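Local coordinates for flagellar brake protein YcgR (Klebsiella pneumoniae, PDB 5KEC) that binds the second messenger c-di-GMP and probably activates transcription of the type 3 fimbriae genes that promote biofilm formation, at residues H121-R126 / M171-G176; R27-I32 / I40-R45; A163-A168 / I180-K185. All blocks are in the same frame, centred on the assembly; numbering follows the deposited sequence.

Contact 1. Residues H121-R126 / M171-G176; sequences HDFYCR and MLAEYG
The F123 ring lies between L172 and H121: CD2 of L172 sits over one face, 4.0 Å from the ring centroid, as a CH-pi contact offset toward the rim, and CB of H121 lies over the opposite face, also toward the rim. At the ring's edge, close to its plane, CB of A173 lies 4.0 Å from CE1 of F123, while CZ of F123 approaches CD2 of Y175 obliquely. The imidazole of H121 and the carboxylate of E174 are nearly coplanar, 9° apart, yet ND1 of H121 reaches OE2 of E174 at 3.0 Å with a bent N-H...O angle of 125°. This bond is therefore weak, and the poor order of H121 agrees with that. Beyond F123 the two segments pair through Y124 and M171, Y124 N donating to M171 O at 3.0 Å and M171 N to Y124 O at 2.7 Å. The thioether of M171 lies across R126, with SD 3.7 Å from CD of R126 and at the edge of the guanidinium near its plane. I139 and helix 214-234 pack nearby, D226 of the helix being hydrogen-bonded to OH of Y175. One antiparallel hydrogen-bonded pair thus ties the beginning of strand 124-128 to the end of strand 164-171, where the chain turns through a short 3-10 segment toward strand 177-193, in the antiparallel sheet of a PilZ-type beta-barrel domain.

Contact 2. Residues R27-I32 / I40-R45; sequences RTEIEI and ITQLTR
Q42 puts NE2 over one face of the R27 guanidinium, 3.8 Å from NH2 of R27, with the amide and guanidinium planes 18° apart. The same NE2 donates to R27 O at 2.8 Å in an almost straight bond of 169°; the acceptor lies in the amide plane, whereas the donor stands above the carbonyl plane. A bend at chi2 (75°) carries CD of Q42 toward the carbonyl of R27, the C-prime residue of the Schellman motif that ends helix 13-25. A water joins the two segments, 2.7 Å from T28 O and accepting from L43 N. Further on, I30 and T41 form an antiparallel hydrogen-bonded pair, and their side chains run side by side with CG2 of I30 3.6 Å from CG2 of T41. CD1 of I30 meets CD2 of L43 at 3.9 Å. On the other face, CD1 of I40 rests against CB and CG of E31, whose carboxylate is held by S38, H70 and R110. Amide and water thus link the helix end to the hairpin, while R110, with the bonds from S38 and H70, would compensate the charge of E31; the apolar cover by CD1 of I40 probably makes these partners matter more, two of them being c-di-GMP-binding residues.

Contact 3. Residues A163-A168 / I180-K185; sequences ALLKNA and IDLVVK
OD1 of D181 is approached by two groups: the backbone N-H of N167 donates to it at 2.9 Å, in a bond of 164° that meets the oxygen nearly along its C-O axis, and NH2 of R212 forms a long, weak ion pair with it. CG of D181 stands beside its own backbone N (chi1 -58°), and OD1 also comes within 3.2 Å of CA of K166. R212 adds a second link by donating to OD1 of N167. The bond from N167 lies at a beta bulge, where the register slips by one residue between L165 and A168. Before the bulge, L165 and L182 exchange two backbone bonds, and V184 N donates to A163 O. After it, I180 N reaches A168 O at 2.7 Å, whereas the return bond from A168 N to I180 O is weak, with an angle of only 124°.

The two faces of this strand pair differ. On one, CD1 of L164 presses on CG2 of V183 at 3.4 Å, tighter than ordinary van der Waals contact. On the other, L165 and L182 meet at CB, and CB of A168 touches CD1 of L182 at 3.8 Å. C125, Y135 and F209 continue this face into the interior. Separately, CG of L165 leans on CG2 of V184. The side chain of L182 is about 4 Å from that of C207, which binds c-di-GMP in the ligand-bound protein. The arrangement is a bulged antiparallel beta hairpin, strand 164-171 with strand 177-193, in the sheet of a PilZ-type barrel.

Overall arrangement
Contacts 1 and 3 share one antiparallel sheet and touch: SG of C125 packs against CB of A168 and CD1 of L182, each at 3.9 Å, and the centres lie 17 Å apart. Their segments alternate along the chain. In the sheet, strand 164-171 pairs with strand 124-128 and with strand 177-193. Contact 2 belongs to the other sheet, within the YcgR-like domain, and closes before either opens; its centre is 40 Å from that of contact 1 and 32 Å from that of contact 3. Both sheets supply c-di-GMP-binding residues: H70 borders contact 2, C207 borders contact 3, and the side chain of D141 is about 9 Å from that of F123 in contact 1.

Contact 1. Residues H121-R126 / M171-G176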
loop_
_atom_site.group_PDB
_atom_site.type_symbol
_atom_site.label_atom_id
_atom_site.label_comp_id
_atom_site.label_asym_id
_atom_site.label_seq_id
_atom_site.Cartn_x
_atom_site.Cartn_y
_atom_site.Cartn_z
ATOM N N HIS B 121 4.947 -18.751 10.933
ATOM C CA HIS B 121 6.382 -18.849 10.678
ATOM C C HIS B 121 7.260 -18.050 11.649
ATOM O O HIS B 121 6.824 -17.065 12.242
ATOM C CB HIS B 121 6.693 -18.448 9.233
ATOM C CG HIS B 121 6.316 -19.486 8.223
ATOM N ND1 HIS B 121 7.196 -20.454 7.786
ATOM C CD2 HIS B 121 5.154 -19.710 7.563
ATOM C CE1 HIS B 121 6.592 -21.228 6.900
ATOM N NE2 HIS B 121 5.353 -20.797 6.746
ATOM N N ASP B 122 8.504 -18.502 11.793
ATOM C CA ASP B 122 9.497 -17.863 12.652
ATOM C C ASP B 122 10.234 -16.763 11.889
ATOM O O ASP B 122 11.408 -16.907 11.575
ATOM C CB ASP B 122 10.517 -18.907 13.116
ATOM C CG ASP B 122 10.528 -19.097 14.621
ATOM O OD1 ASP B 122 9.622 -18.574 15.305
ATOM O OD2 ASP B 122 11.444 -19.785 15.117
ATOM N N PHE B 123 9.541 -15.673 11.582
ATOM C CA PHE B 123 10.136 -14.593 10.807
ATOM C C PHE B 123 10.526 -13.457 11.737
ATOM O O PHE B 123 9.767 -13.101 12.634
ATOM C CB PHE B 123 9.153 -14.078 9.752
ATOM C CG PHE B 123 8.802 -15.087 8.685
ATOM C CD1 PHE B 123 9.565 -16.230 8.500
ATOM C CD2 PHE B 123 7.706 -14.880 7.861
ATOM C CE1 PHE B 123 9.244 -17.147 7.506
ATOM C CE2 PHE B 123 7.373 -15.792 6.869
ATOM C CZ PHE B 123 8.145 -16.927 6.688
ATOM N N TYR B 124 11.707 -12.886 11.519
ATOM C CA TYR B 124 12.187 -11.788 12.353
ATOM C C TYR B 124 12.790 -10.703 11.468
ATOM O O TYR B 124 13.054 -10.933 10.283
ATOM C CB TYR B 124 13.239 -12.283 13.359
ATOM C CG TYR B 124 12.721 -13.268 14.386
ATOM C CD1 TYR B 124 12.231 -12.833 15.610
ATOM C CD2 TYR B 124 12.724 -14.640 14.131
ATOM C CE1 TYR B 124 11.754 -13.732 16.554
ATOM C CE2 TYR B 124 12.248 -15.547 15.067
ATOM C CZ TYR B 124 11.763 -15.087 16.277
ATOM O OH TYR B 124 11.293 -15.981 17.215
ATOM N N CYS B 125 12.986 -9.520 12.037
ATOM C CA CYS B 125 13.698 -8.448 11.350
ATOM C C CYS B 125 14.791 -7.913 12.263
ATOM O O CYS B 125 14.517 -7.488 13.392
ATOM C CB CYS B 125 12.749 -7.317 10.969
ATOM S SG CYS B 125 13.581 -5.878 10.264
ATOM N N ARG B 126 16.029 -7.937 11.781
ATOM C CA ARG B 126 17.146 -7.488 12.596
ATOM C C ARG B 126 17.894 -6.398 11.857
ATOM O O ARG B 126 17.721 -6.227 10.653
ATOM C CB ARG B 126 18.095 -8.648 12.912
ATOM C CG ARG B 126 19.108 -8.918 11.811
ATOM C CD ARG B 126 19.934 -10.159 12.108
ATOM N NE ARG B 126 20.394 -10.803 10.880
ATOM C CZ ARG B 126 21.615 -10.670 10.376
ATOM N NH1 ARG B 126 22.511 -9.917 10.999
ATOM N NH2 ARG B 126 21.942 -11.293 9.250
ATOM N N MET B 171 14.696 -11.875 8.310
ATOM C CA MET B 171 15.056 -13.269 8.528
ATOM C C MET B 171 13.812 -14.125 8.298
ATOM O O MET B 171 12.902 -14.147 9.130
ATOM C CB MET B 171 15.567 -13.458 9.951
ATOM C CG MET B 171 16.780 -12.590 10.287
ATOM S SD MET B 171 17.133 -12.514 12.058
ATOM C CE MET B 171 17.440 -14.235 12.448
ATOM N N LEU B 172 13.766 -14.829 7.172
ATOM C CA LEU B 172 12.543 -15.532 6.791
ATOM C C LEU B 172 12.698 -17.051 6.793
ATOM O O LEU B 172 12.180 -17.741 5.917
ATOM C CB LEU B 172 12.043 -15.034 5.433
ATOM C CG LEU B 172 11.850 -13.512 5.351
ATOM C CD1 LEU B 172 11.713 -13.029 3.905
ATOM C CD2 LEU B 172 10.650 -13.075 6.192
ATOM N N ALA B 173 13.404 -17.564 7.793
ATOM C CA ALA B 173 13.541 -19.006 7.976
ATOM C C ALA B 173 13.897 -19.704 6.667
ATOM O O ALA B 173 14.929 -19.405 6.049
ATOM C CB ALA B 173 12.254 -19.593 8.565
ATOM N N GLU B 174 13.035 -20.623 6.238
ATOM C CA GLU B 174 13.323 -21.463 5.075
ATOM C C GLU B 174 13.547 -20.661 3.795
ATOM O O GLU B 174 14.124 -21.170 2.836
ATOM C CB GLU B 174 12.197 -22.479 4.840
ATOM C CG GLU B 174 11.437 -22.894 6.088
ATOM C CD GLU B 174 10.044 -22.293 6.145
ATOM O OE1 GLU B 174 9.114 -22.874 5.541
ATOM O OE2 GLU B 174 9.877 -21.240 6.796
ATOM N N TYR B 175 13.079 -19.416 3.771
ATOM C CA TYR B 175 13.145 -18.610 2.555
ATOM C C TYR B 175 14.417 -17.789 2.458
ATOM O O TYR B 175 14.635 -17.100 1.464
ATOM C CB TYR B 175 11.922 -17.705 2.438
ATOM C CG TYR B 175 10.621 -18.473 2.389
ATOM C CD1 TYR B 175 10.086 -18.886 1.178
ATOM C CD2 TYR B 175 9.929 -18.790 3.558
ATOM C CE1 TYR B 175 8.894 -19.591 1.125
ATOM C CE2 TYR B 175 8.737 -19.501 3.517
ATOM C CZ TYR B 175 8.225 -19.895 2.295
ATOM O OH TYR B 175 7.042 -20.593 2.236
ATOM N N GLY B 176 15.257 -17.869 3.486
ATOM C CA GLY B 176 16.516 -17.146 3.491
ATOM C C GLY B 176 16.398 -15.764 4.111
ATOM O O GLY B 176 15.556 -15.518 4.979
#

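Contact 2. Residues R27-I32 / I40-R45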
loop_
_atom_site.group_PDB
_atom_site.type_symbol
_atom_site.label_atom_id
_atom_site.label_comp_id
_atom_site.label_asym_id
_atom_site.label_seq_id
_atom_site.Cartn_x
_atom_site.Cartn_y
_atom_site.Cartn_z
ATOM N N ARG B 27 -20.308 9.331 -12.254
ATOM C CA ARG B 27 -20.031 9.570 -10.845
ATOM C C ARG B 27 -19.561 8.304 -10.150
ATOM O O ARG B 27 -19.904 8.057 -8.999
ATOM C CB ARG B 27 -21.268 10.118 -10.131
ATOM C CG ARG B 27 -21.702 11.505 -10.560
ATOM C CD ARG B 27 -22.912 11.957 -9.737
ATOM N NE ARG B 27 -22.662 11.800 -8.305
ATOM C CZ ARG B 27 -23.123 10.794 -7.564
ATOM N NH1 ARG B 27 -23.880 9.853 -8.111
ATOM N NH2 ARG B 27 -22.829 10.729 -6.271
ATOM N N THR B 28 -18.780 7.497 -10.858
ATOM C CA THR B 28 -18.243 6.267 -10.285
ATOM C C THR B 28 -17.434 6.555 -9.030
ATOM O O THR B 28 -16.661 7.512 -8.990
ATOM C CB THR B 28 -17.384 5.519 -11.313
ATOM O OG1 THR B 28 -18.209 5.168 -12.427
ATOM C CG2 THR B 28 -16.777 4.250 -10.718
ATOM N N GLU B 29 -17.621 5.739 -7.997
ATOM C CA GLU B 29 -16.857 5.917 -6.771
ATOM C C GLU B 29 -15.394 5.594 -7.026
ATOM O O GLU B 29 -15.067 4.553 -7.592
ATOM C CB GLU B 29 -17.386 5.021 -5.653
ATOM C CG GLU B 29 -18.783 5.372 -5.169
ATOM C CD GLU B 29 -19.860 4.517 -5.807
ATOM O OE1 GLU B 29 -19.583 3.865 -6.842
ATOM O OE2 GLU B 29 -20.986 4.499 -5.265
ATOM N N ILE B 30 -14.514 6.490 -6.612
ATOM C CA ILE B 30 -13.089 6.200 -6.684
ATOM C C ILE B 30 -12.568 6.027 -5.263
ATOM O O ILE B 30 -12.844 6.851 -4.383
ATOM C CB ILE B 30 -12.314 7.281 -7.491
ATOM C CG1 ILE B 30 -10.834 6.909 -7.628
ATOM C CG2 ILE B 30 -12.493 8.676 -6.889
ATOM C CD1 ILE B 30 -10.087 7.789 -8.612
ATOM N N GLU B 31 -11.869 4.924 -5.023
ATOM C CA GLU B 31 -11.287 4.673 -3.711
ATOM C C GLU B 31 -9.787 4.949 -3.721
ATOM O O GLU B 31 -9.056 4.409 -4.548
ATOM C CB GLU B 31 -11.553 3.238 -3.265
ATOM C CG GLU B 31 -11.219 2.986 -1.805
ATOM C CD GLU B 31 -11.842 1.707 -1.274
ATOM O OE1 GLU B 31 -12.406 0.932 -2.076
ATOM O OE2 GLU B 31 -11.775 1.483 -0.046
ATOM N N ILE B 32 -9.341 5.791 -2.794
ATOM C CA ILE B 32 -7.940 6.186 -2.698
ATOM C C ILE B 32 -7.333 5.609 -1.429
ATOM O O ILE B 32 -7.827 5.872 -0.330
ATOM C CB ILE B 32 -7.814 7.718 -2.622
ATOM C CG1 ILE B 32 -8.793 8.382 -3.596
ATOM C CG2 ILE B 32 -6.373 8.155 -2.858
ATOM C CD1 ILE B 32 -8.831 9.901 -3.492
ATOM N N ILE B 40 -13.466 7.378 -0.041
ATOM C CA ILE B 40 -14.254 7.253 -1.253
ATOM C C ILE B 40 -14.698 8.640 -1.664
ATOM O O ILE B 40 -15.166 9.425 -0.833
ATOM C CB ILE B 40 -15.508 6.399 -1.030
ATOM C CG1 ILE B 40 -15.133 5.008 -0.521
ATOM C CG2 ILE B 40 -16.324 6.304 -2.317
ATOM C CD1 ILE B 40 -14.460 4.144 -1.548
ATOM N N THR B 41 -14.548 8.941 -2.948
ATOM C CA THR B 41 -15.005 10.201 -3.494
ATOM C C THR B 41 -15.348 9.996 -4.967
ATOM O O THR B 41 -15.586 8.867 -5.397
ATOM C CB THR B 41 -13.936 11.301 -3.306
ATOM O OG1 THR B 41 -14.457 12.567 -3.730
ATOM C CG2 THR B 41 -12.668 10.966 -4.094
ATOM N N GLN B 42 -15.405 11.079 -5.732
ATOM C CA GLN B 42 -15.627 10.991 -7.172
ATOM C C GLN B 42 -14.520 11.736 -7.901
ATOM O O GLN B 42 -13.893 12.637 -7.341
ATOM C CB GLN B 42 -16.982 11.585 -7.574
ATOM C CG GLN B 42 -18.123 10.582 -7.703
ATOM C CD GLN B 42 -18.654 10.114 -6.361
ATOM O OE1 GLN B 42 -18.336 10.686 -5.317
ATOM N NE2 GLN B 42 -19.464 9.064 -6.381
ATOM N N LEU B 43 -14.272 11.346 -9.148
ATOM C CA LEU B 43 -13.393 12.105 -10.027
ATOM C C LEU B 43 -13.978 13.496 -10.207
ATOM O O LEU B 43 -15.178 13.636 -10.437
ATOM C CB LEU B 43 -13.319 11.426 -11.392
ATOM C CG LEU B 43 -12.630 10.066 -11.446
ATOM C CD1 LEU B 43 -13.074 9.327 -12.708
ATOM C CD2 LEU B 43 -11.122 10.237 -11.404
ATOM N N THR B 44 -13.148 14.530 -10.130
ATOM C CA THR B 44 -13.670 15.885 -10.297
ATOM C C THR B 44 -13.297 16.502 -11.647
ATOM O O THR B 44 -13.844 17.535 -12.045
ATOM C CB THR B 44 -13.244 16.810 -9.133
ATOM O OG1 THR B 44 -11.822 16.807 -9.005
ATOM C CG2 THR B 44 -13.824 16.322 -7.831
ATOM N N ARG B 45 -12.371 15.865 -12.356
ATOM C CA ARG B 45 -11.929 16.389 -13.641
ATOM C C ARG B 45 -11.030 15.398 -14.357
ATOM O O ARG B 45 -10.193 14.746 -13.738
ATOM C CB ARG B 45 -11.195 17.717 -13.456
ATOM C CG ARG B 45 -10.826 18.403 -14.755
ATOM C CD ARG B 45 -9.863 19.559 -14.523
ATOM N NE ARG B 45 -9.375 20.105 -15.785
ATOM C CZ ARG B 45 -9.971 21.088 -16.453
ATOM N NH1 ARG B 45 -11.077 21.644 -15.973
ATOM N NH2 ARG B 45 -9.459 21.516 -17.600
HETATM O O HOH W 1 -15.971 9.554 -10.619
#

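Contact 3. Residues A163-A168 / I180-K185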
loop_
_atom_site.group_PDB
_atom_site.type_symbol
_atom_site.label_atom_id
_atom_site.label_comp_id
_atom_site.label_asym_id
_atom_site.label_seq_id
_atom_site.Cartn_x
_atom_site.Cartn_y
_atom_site.Cartn_z
ATOM N N ALA B 163 9.964 7.594 9.544
ATOM C CA ALA B 163 11.349 7.286 9.857
ATOM C C ALA B 163 11.779 6.126 8.969
ATOM O O ALA B 163 10.961 5.290 8.570
ATOM C CB ALA B 163 11.518 6.933 11.325
ATOM N N LEU B 164 13.062 6.086 8.653
ATOM C CA LEU B 164 13.589 5.067 7.774
ATOM C C LEU B 164 14.472 4.102 8.550
ATOM O O LEU B 164 15.356 4.517 9.299
ATOM C CB LEU B 164 14.397 5.726 6.659
ATOM C CG LEU B 164 14.655 4.899 5.403
ATOM C CD1 LEU B 164 13.352 4.668 4.657
ATOM C CD2 LEU B 164 15.662 5.601 4.513
ATOM N N LEU B 165 14.221 2.813 8.370
ATOM C CA LEU B 165 15.112 1.780 8.877
ATOM C C LEU B 165 15.900 1.236 7.697
ATOM O O LEU B 165 15.398 0.412 6.928
ATOM C CB LEU B 165 14.319 0.653 9.537
ATOM C CG LEU B 165 13.453 1.014 10.741
ATOM C CD1 LEU B 165 12.671 -0.205 11.232
ATOM C CD2 LEU B 165 14.302 1.605 11.851
ATOM N N LYS B 166 17.128 1.711 7.537
ATOM C CA LYS B 166 17.933 1.310 6.395
ATOM C C LYS B 166 18.711 0.034 6.670
ATOM O O LYS B 166 19.176 -0.194 7.784
ATOM C CB LYS B 166 18.887 2.435 5.989
ATOM C CG LYS B 166 19.770 2.948 7.116
ATOM C CD LYS B 166 20.532 4.194 6.675
ATOM C CE LYS B 166 19.579 5.237 6.101
ATOM N NZ LYS B 166 20.264 6.504 5.715
ATOM N N ASN B 167 18.864 -0.794 5.642
ATOM C CA ASN B 167 19.662 -2.002 5.773
ATOM C C ASN B 167 19.074 -2.941 6.811
ATOM O O ASN B 167 19.810 -3.634 7.508
ATOM C CB ASN B 167 21.106 -1.667 6.172
ATOM C CG ASN B 167 21.749 -0.638 5.258
ATOM O OD1 ASN B 167 21.731 -0.777 4.037
ATOM N ND2 ASN B 167 22.320 0.405 5.851
ATOM N N ALA B 168 17.752 -2.951 6.932
ATOM C CA ALA B 168 17.078 -3.899 7.812
ATOM C C ALA B 168 17.074 -5.253 7.124
ATOM O O ALA B 168 16.976 -5.325 5.902
ATOM C CB ALA B 168 15.656 -3.450 8.086
ATOM N N ILE B 180 16.613 -5.027 3.248
ATOM C CA ILE B 180 15.673 -4.083 2.670
ATOM C C ILE B 180 15.625 -2.818 3.504
ATOM O O ILE B 180 16.108 -2.794 4.634
ATOM C CB ILE B 180 14.264 -4.702 2.613
ATOM C CG1 ILE B 180 13.361 -3.916 1.660
ATOM C CG2 ILE B 180 13.662 -4.806 4.029
ATOM C CD1 ILE B 180 12.012 -4.555 1.453
ATOM N N ASP B 181 15.046 -1.761 2.942
ATOM C CA ASP B 181 14.812 -0.537 3.696
ATOM C C ASP B 181 13.342 -0.445 4.088
ATOM O O ASP B 181 12.450 -0.723 3.280
ATOM C CB ASP B 181 15.232 0.681 2.882
ATOM C CG ASP B 181 16.685 0.624 2.480
ATOM O OD1 ASP B 181 17.522 0.288 3.345
ATOM O OD2 ASP B 181 16.990 0.886 1.298
ATOM N N LEU B 182 13.091 -0.080 5.338
ATOM C CA LEU B 182 11.722 0.019 5.820
ATOM C C LEU B 182 11.369 1.462 6.147
ATOM O O LEU B 182 12.175 2.198 6.711
ATOM C CB LEU B 182 11.519 -0.854 7.057
ATOM C CG LEU B 182 11.870 -2.335 6.928
ATOM C CD1 LEU B 182 11.842 -2.999 8.299
ATOM C CD2 LEU B 182 10.932 -3.033 5.958
ATOM N N VAL B 183 10.153 1.855 5.794
ATOM C CA VAL B 183 9.637 3.163 6.169
ATOM C C VAL B 183 8.579 2.966 7.242
ATOM O O VAL B 183 7.548 2.342 7.001
ATOM C CB VAL B 183 9.014 3.889 4.967
ATOM C CG1 VAL B 183 8.355 5.191 5.409
ATOM C CG2 VAL B 183 10.072 4.149 3.891
ATOM N N VAL B 184 8.851 3.478 8.435
ATOM C CA VAL B 184 7.925 3.364 9.548
ATOM C C VAL B 184 6.669 4.177 9.252
ATOM O O VAL B 184 6.754 5.356 8.921
ATOM C CB VAL B 184 8.580 3.850 10.855
ATOM C CG1 VAL B 184 7.576 3.816 12.010
ATOM C CG2 VAL B 184 9.802 3.002 11.171
ATOM N N LYS B 185 5.507 3.541 9.356
ATOM C CA LYS B 185 4.242 4.205 9.041
ATOM C C LYS B 185 3.382 4.454 10.271
ATOM O O LYS B 185 2.735 5.494 10.381
ATOM C CB LYS B 185 3.437 3.396 8.021
ATOM C CG LYS B 185 3.946 3.516 6.599
ATOM C CD LYS B 185 3.970 4.969 6.182
ATOM C CE LYS B 185 4.604 5.160 4.820
ATOM N NZ LYS B 185 4.679 6.610 4.475
#